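Local coordinates for protein transcriptional regulator, LacI family (Arthrobacter sp., PDB 4RKR) that binds lactose between its lobes and, as a LacI-family regulator with a periplasmic-binding-protein-like core, probably controls transcription, at residues Gly194-Asn199 with Ala222-Asp227; Ile131-Ala136 with Pro147-Gly152. One frame throughout, in Å; residues are numbered along the deposited sequence.

Interaction 1 (Gly194-Asn199 with Ala222-Asp227). With GAL (beta-D-galactopyranose), chain E.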
loop_
_atom_site.group_PDB
_atom_site.type_symbol
_atom_site.label_atom_id
_atom_site.label_comp_id
_atom_site.label_asym_id
_atom_site.label_seq_id
_atom_site.Cartn_x
_atom_site.Cartn_y
_atom_site.Cartn_z
ATOM N N GLY A 194 9.426 26.891 -0.187
ATOM C CA GLY A 194 9.293 25.871 0.855
ATOM C C GLY A 194 7.863 25.405 0.961
ATOM O O GLY A 194 6.932 26.224 0.980
ATOM N N ILE A 195 7.674 24.090 1.013
ATOM C CA ILE A 195 6.326 23.536 1.097
ATOM C C ILE A 195 6.230 22.404 2.115
ATOM O O ILE A 195 6.921 21.387 2.014
ATOM C CB ILE A 195 5.831 23.037 -0.276
ATOM C CG1 ILE A 195 5.851 24.173 -1.297
ATOM C CG2 ILE A 195 4.433 22.455 -0.155
ATOM C CD1 ILE A 195 5.257 23.815 -2.642
ATOM N N LEU A 196 5.354 22.604 3.093
ATOM C CA LEU A 196 4.981 21.558 4.022
ATOM C C LEU A 196 3.690 20.940 3.539
ATOM O O LEU A 196 2.726 21.643 3.258
ATOM C CB LEU A 196 4.770 22.120 5.420
ATOM C CG LEU A 196 6.010 22.673 6.113
ATOM C CD1 LEU A 196 5.632 23.130 7.508
ATOM C CD2 LEU A 196 7.117 21.635 6.179
ATOM N N ALA A 197 3.666 19.620 3.460
ATOM C CA ALA A 197 2.500 18.923 2.962
ATOM C C ALA A 197 1.817 18.231 4.115
ATOM O O ALA A 197 2.482 17.749 5.041
ATOM C CB ALA A 197 2.914 17.916 1.906
ATOM N N PHE A 198 0.492 18.167 4.044
ATOM C CA PHE A 198 -0.316 17.451 5.036
ATOM C C PHE A 198 0.239 16.048 5.310
ATOM O O PHE A 198 0.414 15.648 6.460
ATOM C CB PHE A 198 -1.761 17.369 4.554
ATOM C CG PHE A 198 -2.643 16.555 5.436
ATOM C CD1 PHE A 198 -3.182 17.102 6.590
ATOM C CD2 PHE A 198 -2.948 15.242 5.111
ATOM C CE1 PHE A 198 -4.001 16.349 7.424
ATOM C CE2 PHE A 198 -3.763 14.483 5.934
ATOM C CZ PHE A 198 -4.293 15.034 7.096
ATOM N N ASN A 199 0.554 15.315 4.252
ATOM C CA ASN A 199 1.188 14.017 4.423
ATOM C C ASN A 199 2.030 13.617 3.205
ATOM O O ASN A 199 2.081 14.345 2.215
ATOM C CB ASN A 199 0.121 12.957 4.743
ATOM C CG ASN A 199 -0.874 12.757 3.616
ATOM O OD1 ASN A 199 -0.688 13.248 2.493
ATOM N ND2 ASN A 199 -1.943 12.020 3.908
ATOM N N ALA A 222 12.077 23.567 -1.284
ATOM C CA ALA A 222 12.174 22.463 -0.344
ATOM C C ALA A 222 10.796 21.849 -0.118
ATOM O O ALA A 222 9.785 22.543 -0.182
ATOM C CB ALA A 222 12.769 22.941 0.970
ATOM N N VAL A 223 10.752 20.542 0.121
ATOM C CA VAL A 223 9.483 19.863 0.400
ATOM C C VAL A 223 9.623 18.938 1.606
ATOM O O VAL A 223 10.571 18.132 1.685
ATOM C CB VAL A 223 8.986 19.055 -0.823
ATOM C CG1 VAL A 223 7.648 18.373 -0.526
ATOM C CG2 VAL A 223 8.865 19.956 -2.038
ATOM N N ILE A 224 8.682 19.063 2.543
ATOM C CA ILE A 224 8.603 18.151 3.683
ATOM C C ILE A 224 7.194 17.599 3.846
ATOM O O ILE A 224 6.206 18.329 3.810
ATOM C CB ILE A 224 9.039 18.818 5.002
ATOM C CG1 ILE A 224 10.412 19.463 4.834
ATOM C CG2 ILE A 224 9.104 17.796 6.131
ATOM C CD1 ILE A 224 11.032 19.951 6.130
ATOM N N GLY A 225 7.111 16.289 4.016
ATOM C CA GLY A 225 5.836 15.633 4.210
ATOM C C GLY A 225 5.614 15.194 5.638
ATOM O O GLY A 225 6.240 15.695 6.577
ATOM N N MET A 226 4.660 14.289 5.791
ATOM C CA MET A 226 4.375 13.667 7.063
ATOM C C MET A 226 3.959 12.215 6.855
ATOM O O MET A 226 3.313 11.901 5.877
ATOM C CB MET A 226 3.294 14.458 7.795
ATOM C CG MET A 226 2.999 13.973 9.201
ATOM S SD MET A 226 2.048 15.114 10.226
ATOM C CE MET A 226 2.834 16.674 9.823
ATOM N N ASP A 227 4.313 11.379 7.827
ATOM C CA ASP A 227 4.019 9.938 7.953
ATOM C C ASP A 227 5.188 8.968 7.823
ATOM O O ASP A 227 5.211 7.961 8.504
ATOM C CB ASP A 227 2.959 9.452 6.949
ATOM C CG ASP A 227 1.604 10.081 7.156
ATOM O OD1 ASP A 227 1.415 10.791 8.146
ATOM O OD2 ASP A 227 0.725 9.859 6.316
HETATM C C1 GAL E . -4.663 10.364 8.628
HETATM C C2 GAL E . -3.923 10.571 7.306
HETATM C C3 GAL E . -2.740 9.612 7.189
HETATM C C4 GAL E . -1.873 9.688 8.434
HETATM C C5 GAL E . -2.714 9.530 9.691
HETATM C C6 GAL E . -1.845 9.715 10.923
HETATM O O2 GAL E . -4.844 10.320 6.237
HETATM O O3 GAL E . -1.905 9.907 6.064
HETATM O O4 GAL E . -1.208 10.947 8.459
HETATM O O5 GAL E . -3.770 10.490 9.728
HETATM O O6 GAL E . -2.552 9.205 12.055
#
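Asn199 and Asp227 meet through different first torsions: CG of Asn199 stands between its backbone N and carbonyl carbon (chi1 63°), whereas CG of Asp227 lies beside the backbone N, opposite the carbonyl carbon (chi1 -64°). These settings bring Asn199 ND2 and the Asp227 carboxylate to the galactose; the latter also puts Asp227 OD2 3.5 Å from Asn199 CB. The sugar O3 accepts from Asn199 ND2 at 3.0 Å and donates to Asp227 OD2 at 2.6 Å, while O4 donates to Asp227 OD1 at 2.6 Å. The carboxylate thus spans two neighbouring hydroxyls, one oxygen each, and O3 is held by a donor and an acceptor at once. Behind this sugar-binding end the segments are neighbouring parallel strands of a beta-alpha-beta unit, 194-197 and 222-225 linked by helix 200-212, as expected in the periplasmic-binding-protein fold. Asn199 is the N-cap of that helix, its OD1 accepting from Met202 N. The strand register rests on three backbone bonds: Ile195 N to Ala222 O at 2.9 Å, Ile224 N to Ile195 O at 3.0 Å with a nearly straight N-H...O (168°), and Ala197 N to Ile224 O at 2.9 Å. Leu196 and Ile224 lie side by side on the sheet face that packs on helix 112-125, with Leu196 CD2 3.6 Å from Ile224 CB; Ile195 and Val223 turn to the other face, against helix 200-212.

Interaction 2 (Ile131-Ala136 with Pro147-Gly152); sequences IAYLEA and PCTVRG. With GAL (beta-D-galactopyranose), chain E; GLC (alpha-D-glucopyranose), chain B.
Glu135 OE1 is gripped by two hydroxyls, Thr149 OG1 from across the contact at 2.7 Å and Tyr133 OH from its own strand at 2.9 Å. They come from opposite faces of the carboxylate plane, and the threonine is on the syn side but tilted out of the plane. The other oxygen, OE2, accepts from Thr149 N at 3.1 Å in a fairly straight bond (N-H...O 164°) that arrives from above the plane; Cys148 N, 3.0 Å from Glu135 OE2, adds a weak bond. Glu135 CG is anti to the backbone N, and a bend at chi2 (72°) brings the carboxylate to the edge of the Tyr133 ring, where its CD lies in the ring plane. Thr149 is the N-cap of helix 150-162. Its OG1 stands between the backbone N and the carbonyl carbon (chi1 70°), from where it also accepts from Gly152 N at 2.9 Å; one hydroxyl thereby donates to Glu135 and caps the helix. Gly152, having no side chain, lets its CA approach to 3.4 Å from both Glu135 OE2 and Tyr133 OH. The contact therefore ties the C-terminal end of strand 131-136 to the start of the following helix, at the rim of the sugar cleft. In the first turn of that helix, Arg151 donates from NH1 and NH2 to galactose O4 and from NH2 to glucose O3 at 2.9 Å. Two hydroxyls on OE1 and backbone amides on OE2, together with the nearby helix N-terminus, would favour an ionised Glu135 and fix its rotation.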
loop_
_atom_site.group_PDB
_atom_site.type_symbol
_atom_site.label_atom_id
_atom_site.label_comp_id
_atom_site.label_asym_id
_atom_site.label_seq_id
_atom_site.Cartn_x
_atom_site.Cartn_y
_atom_site.Cartn_z
ATOM N N ILE A 131 6.989 30.380 2.265
ATOM C CA ILE A 131 6.569 29.039 2.635
ATOM C C ILE A 131 5.087 28.841 2.384
ATOM O O ILE A 131 4.279 29.716 2.691
ATOM C CB ILE A 131 6.857 28.785 4.119
ATOM C CG1 ILE A 131 8.365 28.806 4.338
ATOM C CG2 ILE A 131 6.268 27.454 4.575
ATOM C CD1 ILE A 131 8.798 28.741 5.789
ATOM N N ALA A 132 4.734 27.689 1.820
ATOM C CA ALA A 132 3.327 27.304 1.680
ATOM C C ALA A 132 3.042 26.051 2.500
ATOM O O ALA A 132 3.922 25.199 2.659
ATOM C CB ALA A 132 2.982 27.076 0.224
ATOM N N TYR A 133 1.827 25.953 3.046
ATOM C CA TYR A 133 1.352 24.696 3.645
ATOM C C TYR A 133 0.182 24.151 2.840
ATOM O O TYR A 133 -0.740 24.896 2.485
ATOM C CB TYR A 133 0.953 24.864 5.104
ATOM C CG TYR A 133 0.261 23.644 5.675
ATOM C CD1 TYR A 133 0.989 22.548 6.133
ATOM C CD2 TYR A 133 -1.124 23.589 5.751
ATOM C CE1 TYR A 133 0.348 21.431 6.652
ATOM C CE2 TYR A 133 -1.774 22.486 6.261
ATOM C CZ TYR A 133 -1.041 21.413 6.706
ATOM O OH TYR A 133 -1.722 20.341 7.212
ATOM N N LEU A 134 0.252 22.858 2.524
ATOM C CA LEU A 134 -0.811 22.173 1.795
ATOM C C LEU A 134 -1.661 21.309 2.742
ATOM O O LEU A 134 -1.212 20.286 3.248
ATOM C CB LEU A 134 -0.224 21.320 0.674
ATOM C CG LEU A 134 -1.220 20.434 -0.078
ATOM C CD1 LEU A 134 -2.397 21.227 -0.629
ATOM C CD2 LEU A 134 -0.494 19.701 -1.194
ATOM N N GLU A 135 -2.892 21.761 2.951
ATOM C CA GLU A 135 -3.874 21.164 3.844
ATOM C C GLU A 135 -4.701 20.175 3.049
ATOM O O GLU A 135 -5.002 20.420 1.877
ATOM C CB GLU A 135 -4.802 22.284 4.342
ATOM C CG GLU A 135 -5.898 21.899 5.323
ATOM C CD GLU A 135 -5.345 21.568 6.686
ATOM O OE1 GLU A 135 -4.593 20.579 6.773
ATOM O OE2 GLU A 135 -5.657 22.295 7.656
ATOM N N ALA A 136 -5.105 19.080 3.683
ATOM C CA ALA A 136 -6.108 18.179 3.084
ATOM C C ALA A 136 -7.494 18.752 3.369
ATOM O O ALA A 136 -7.809 19.078 4.512
ATOM C CB ALA A 136 -5.983 16.787 3.667
ATOM N N PRO A 147 -6.998 26.982 8.037
ATOM C CA PRO A 147 -6.678 25.562 8.275
ATOM C C PRO A 147 -7.762 24.814 9.052
ATOM O O PRO A 147 -8.155 25.260 10.129
ATOM C CB PRO A 147 -5.384 25.608 9.106
ATOM C CG PRO A 147 -5.046 27.053 9.306
ATOM C CD PRO A 147 -6.263 27.859 8.967
ATOM N N CYS A 148 -8.213 23.681 8.513
ATOM C CA CYS A 148 -9.304 22.904 9.108
ATOM C C CYS A 148 -8.858 21.697 9.948
ATOM O O CYS A 148 -9.568 21.339 10.889
ATOM C CB CYS A 148 -10.292 22.457 8.027
ATOM S SG CYS A 148 -9.533 22.161 6.424
ATOM N N THR A 149 -7.715 21.076 9.627
ATOM C CA THR A 149 -7.235 19.898 10.387
ATOM C C THR A 149 -6.413 20.257 11.617
ATOM O O THR A 149 -6.012 21.402 11.813
ATOM C CB THR A 149 -6.389 18.933 9.534
ATOM O OG1 THR A 149 -5.118 19.529 9.217
ATOM C CG2 THR A 149 -7.138 18.547 8.273
ATOM N N VAL A 150 -6.153 19.252 12.437
ATOM C CA VAL A 150 -5.444 19.454 13.680
ATOM C C VAL A 150 -4.004 19.838 13.413
ATOM O O VAL A 150 -3.523 20.842 13.937
ATOM C CB VAL A 150 -5.484 18.194 14.566
ATOM C CG1 VAL A 150 -4.540 18.346 15.764
ATOM C CG2 VAL A 150 -6.918 17.925 15.024
ATOM N N ARG A 151 -3.310 19.031 12.618
ATOM C CA ARG A 151 -1.922 19.346 12.262
ATOM C C ARG A 151 -1.877 20.634 11.436
ATOM O O ARG A 151 -0.946 21.429 11.568
ATOM C CB ARG A 151 -1.258 18.183 11.518
ATOM C CG ARG A 151 -1.780 17.953 10.111
ATOM C CD ARG A 151 -1.243 16.668 9.514
ATOM N NE ARG A 151 -2.015 15.499 9.923
ATOM C CZ ARG A 151 -1.881 14.285 9.389
ATOM N NH1 ARG A 151 -1.001 14.066 8.410
ATOM N NH2 ARG A 151 -2.636 13.280 9.828
ATOM N N GLY A 152 -2.903 20.836 10.609
ATOM C CA GLY A 152 -3.052 22.058 9.829
ATOM C C GLY A 152 -3.058 23.273 10.731
ATOM O O GLY A 152 -2.322 24.220 10.491
HETATM C C1 GAL E . -4.663 10.364 8.628
HETATM C C2 GAL E . -3.923 10.571 7.306
HETATM C C3 GAL E . -2.740 9.612 7.189
HETATM C C4 GAL E . -1.873 9.688 8.434
HETATM C C5 GAL E . -2.714 9.530 9.691
HETATM C C6 GAL E . -1.845 9.715 10.923
HETATM O O2 GAL E . -4.844 10.320 6.237
HETATM O O3 GAL E . -1.905 9.907 6.064
HETATM O O4 GAL E . -1.208 10.947 8.459
HETATM O O5 GAL E . -3.770 10.490 9.728
HETATM O O6 GAL E . -2.552 9.205 12.055
HETATM C C1 GLC B . -8.794 11.883 11.512
HETATM C C2 GLC B . -7.392 12.368 11.889
HETATM C C3 GLC B . -6.496 12.483 10.673
HETATM C C4 GLC B . -6.486 11.167 9.930
HETATM C C5 GLC B . -7.916 10.810 9.539
HETATM C C6 GLC B . -7.950 9.494 8.777
HETATM O O1 GLC B . -9.479 12.914 10.799
HETATM O O2 GLC B . -7.443 13.665 12.486
HETATM O O3 GLC B . -5.183 12.884 11.069
HETATM O O4 GLC B . -5.696 11.327 8.754
HETATM O O5 GLC B . -8.768 10.714 10.684
HETATM O O6 GLC B . -9.307 9.055 8.640
#

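The centres of interactions 1 and 2 lie 10 Å apart, and strands 194-197 and 131-136 are neighbours in one sheet: Gly194 O to Ala132 N and Phe198 N to Leu134 O, each 2.8 Å, are probable hydrogen bonds between them. Packing continues at the strand ends, where Phe198 CD1 is 3.6 Å from Tyr133 OH. Arg151 makes a further link, donating from NH1 to Phe198 O and forming a cation-pi contact with the Phe198 ring. Both contacts converge on galactose O4, which donates to Asp227 from interaction 1 and accepts from Arg151 of interaction 2; Asn27, Tyr77, Asp98 and Glu173 also hydrogen-bond the galactose.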